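Local atomic coordinates of solute-binding protein (Thermoactinomyces vulgaris, PDB entry 2ZYN), a protein that binds cyclodextrins and, as expected for its family of bacterial solute-binding proteins, probably delivers these sugars to a membrane transporter. Residues 181-186 with 268-273. Numbering follows the deposited sequence.
Sequences FAAKGA and PKIDGK
A183 and K184 meet D271 and K273 where the C-terminal end of helix 174-183 faces a type I' beta turn, I270 to K273, in the loop joining strands 262-265 and 278-286 of this periplasmic-binding-protein fold. G185, at positive phi, closes the helix with a Schellman motif, whose two bonds run back into the last turn, from A186 N to F181 O and from G185 N to A182 O. A183 O accepts from K273 NZ at 2.9 Å; the 122° angle at the oxygen and a position 46° out of the carbonyl plane put the ammonium above that plane. Water 1 also donates to A183 O, and links it to D271 OD1. The salt bridge joins K184 NZ to the syn lone pair of D271 OD1 at 2.8 Å, the two side chains crossing at about a right angle. With K184 bent at chi2 (-64°), its ammonium swings back to the turn and its chain also lies against Q210 and E214. Shortening this side chain to an alanine here would probably leave the D271 carboxylate without its ammonium partner across the contact. The A183 methyl packs against the I270 side chain, its CB 3.7 Å from both CG2 and CD1 and 3.8 Å from CG1.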
ATOM      1  N   PHE A 181      11.119   4.046  11.954  1.00 16.12           N
ATOM      2  CA  PHE A 181      11.645   5.382  11.676  1.00 15.65           C
ATOM      3  C   PHE A 181      10.791   6.465  12.338  1.00 15.82           C
ATOM      4  O   PHE A 181      11.318   7.358  13.001  1.00 15.69           O
ATOM      5  CB  PHE A 181      11.704   5.622  10.165  1.00 16.06           C
ATOM      6  CG  PHE A 181      12.775   4.832   9.458  1.00 15.66           C
ATOM      7  CD1 PHE A 181      12.590   3.484   9.161  1.00 16.35           C
ATOM      8  CD2 PHE A 181      13.961   5.445   9.068  1.00 17.63           C
ATOM      9  CE1 PHE A 181      13.576   2.752   8.495  1.00 15.59           C
ATOM     10  CE2 PHE A 181      14.954   4.727   8.396  1.00 16.38           C
ATOM     11  CZ  PHE A 181      14.760   3.372   8.114  1.00 16.88           C
ATOM     12  N   ALA A 182       9.474   6.372  12.164  1.00 16.50           N
ATOM     13  CA  ALA A 182       8.539   7.333  12.759  1.00 17.31           C
ATOM     14  C   ALA A 182       8.635   7.379  14.287  1.00 18.64           C
ATOM     15  O   ALA A 182       8.525   8.450  14.888  1.00 20.22           O
ATOM     16  CB  ALA A 182       7.117   7.028  12.324  1.00 18.51           C
ATOM     17  N   ALA A 183       8.847   6.219  14.906  1.00 18.24           N
ATOM     18  CA  ALA A 183       8.995   6.123  16.363  1.00 19.79           C
ATOM     19  C   ALA A 183      10.169   6.941  16.896  1.00 20.67           C
ATOM     20  O   ALA A 183      10.140   7.411  18.033  1.00 20.60           O
ATOM     21  CB  ALA A 183       9.151   4.679  16.780  1.00 18.90           C
ATOM     22  N   LYS A 184      11.205   7.095  16.078  1.00 21.41           N
ATOM     23  CA  LYS A 184      12.410   7.804  16.496  1.00 22.10           C
ATOM     24  C   LYS A 184      12.356   9.297  16.181  1.00 22.75           C
ATOM     25  O   LYS A 184      13.269  10.042  16.537  1.00 24.03           O
ATOM     26  CB  LYS A 184      13.657   7.157  15.884  1.00 22.14           C
ATOM     27  CG  LYS A 184      13.819   5.671  16.198  1.00 22.98           C
ATOM     28  CD  LYS A 184      14.028   5.420  17.685  1.00 27.13           C
ATOM     29  CE  LYS A 184      13.921   3.943  18.019  1.00 26.27           C
ATOM     30  NZ  LYS A 184      13.870   3.743  19.490  1.00 29.58           N
ATOM     31  N   GLY A 185      11.276   9.725  15.529  1.00 23.02           N
ATOM     32  CA  GLY A 185      11.098  11.121  15.143  1.00 23.26           C
ATOM     33  C   GLY A 185      11.482  11.408  13.704  1.00 22.25           C
ATOM     34  O   GLY A 185      11.508  12.566  13.286  1.00 22.55           O
ATOM     35  N   ALA A 186      11.774  10.357  12.940  1.00 20.70           N
ATOM     36  CA  ALA A 186      12.156  10.511  11.538  1.00 20.47           C
ATOM     37  C   ALA A 186      10.944  10.706  10.635  1.00 21.11           C
ATOM     38  O   ALA A 186       9.845  10.249  10.948  1.00 21.58           O
ATOM     39  CB  ALA A 186      12.979   9.324  11.074  1.00 18.39           C
ATOM     40  N   PRO A 268       2.249  -3.448  18.422  1.00 19.93           N
ATOM     41  CA  PRO A 268       2.526  -3.124  19.822  1.00 21.76           C
ATOM     42  C   PRO A 268       3.244  -1.783  19.946  1.00 22.22           C
ATOM     43  O   PRO A 268       4.141  -1.488  19.150  1.00 22.58           O
ATOM     44  CB  PRO A 268       3.436  -4.269  20.283  1.00 22.64           C
ATOM     45  CG  PRO A 268       3.875  -4.969  19.039  1.00 25.36           C
ATOM     46  CD  PRO A 268       2.786  -4.768  18.049  1.00 21.12           C
ATOM     47  N   LYS A 269       2.831  -0.980  20.925  1.00 22.93           N
ATOM     48  CA  LYS A 269       3.422   0.339  21.164  1.00 24.94           C
ATOM     49  C   LYS A 269       4.947   0.294  21.143  1.00 24.44           C
ATOM     50  O   LYS A 269       5.563  -0.615  21.705  1.00 24.98           O
ATOM     51  CB  LYS A 269       2.917   0.943  22.482  1.00 25.70           C
ATOM     52  CG  LYS A 269       2.940  -0.013  23.674  1.00 30.16           C
ATOM     53  CD  LYS A 269       2.447   0.651  24.954  1.00 31.94           C
ATOM     54  CE  LYS A 269       3.600   1.071  25.855  1.00 33.23           C
ATOM     55  NZ  LYS A 269       3.136   1.819  27.057  1.00 34.18           N
ATOM     56  N   ILE A 270       5.537   1.270  20.462  1.00 24.86           N
ATOM     57  CA  ILE A 270       6.988   1.379  20.335  1.00 24.91           C
ATOM     58  C   ILE A 270       7.447   2.676  21.001  1.00 26.47           C
ATOM     59  O   ILE A 270       6.923   3.752  20.705  1.00 25.46           O
ATOM     60  CB  ILE A 270       7.441   1.287  18.845  1.00 24.28           C
ATOM     61  CG1 ILE A 270       8.961   1.463  18.720  1.00 23.55           C
ATOM     62  CG2 ILE A 270       6.656   2.270  17.961  1.00 23.75           C
ATOM     63  CD1 ILE A 270       9.537   1.057  17.366  1.00 24.48           C
ATOM     64  N   ASP A 271       8.417   2.556  21.911  1.00 26.84           N
ATOM     65  CA  ASP A 271       8.836   3.661  22.783  1.00 27.88           C
ATOM     66  C   ASP A 271       7.641   4.279  23.526  1.00 28.53           C
ATOM     67  O   ASP A 271       7.625   5.476  23.829  1.00 28.49           O
ATOM     68  CB  ASP A 271       9.623   4.723  22.000  1.00 29.42           C
ATOM     69  CG  ASP A 271      11.007   4.245  21.591  1.00 30.03           C
ATOM     70  OD1 ASP A 271      11.567   4.821  20.633  1.00 32.38           O
ATOM     71  OD2 ASP A 271      11.539   3.302  22.218  1.00 31.62           O
ATOM     72  N   GLY A 272       6.644   3.441  23.804  1.00 28.25           N
ATOM     73  CA  GLY A 272       5.450   3.847  24.534  1.00 28.64           C
ATOM     74  C   GLY A 272       4.390   4.590  23.741  1.00 29.51           C
ATOM     75  O   GLY A 272       3.334   4.922  24.279  1.00 30.90           O
ATOM     76  N   LYS A 273       4.653   4.856  22.465  1.00 29.01           N
ATOM     77  CA  LYS A 273       3.673   5.550  21.631  1.00 28.95           C
ATOM     78  C   LYS A 273       3.068   4.644  20.563  1.00 27.19           C
ATOM     79  O   LYS A 273       3.642   3.609  20.215  1.00 27.13           O
ATOM     80  CB  LYS A 273       4.255   6.837  21.020  1.00 31.29           C
ATOM     81  CG  LYS A 273       5.645   6.720  20.429  1.00 32.62           C
ATOM     82  CD  LYS A 273       6.150   8.080  19.979  1.00 33.50           C
ATOM     83  CE  LYS A 273       7.635   8.048  19.695  1.00 34.15           C
ATOM     84  NZ  LYS A 273       8.061   9.227  18.887  1.00 35.98           N
TER
HETATM   85  O   HOH W   1      11.043   7.585  20.729  1.00 30.59           O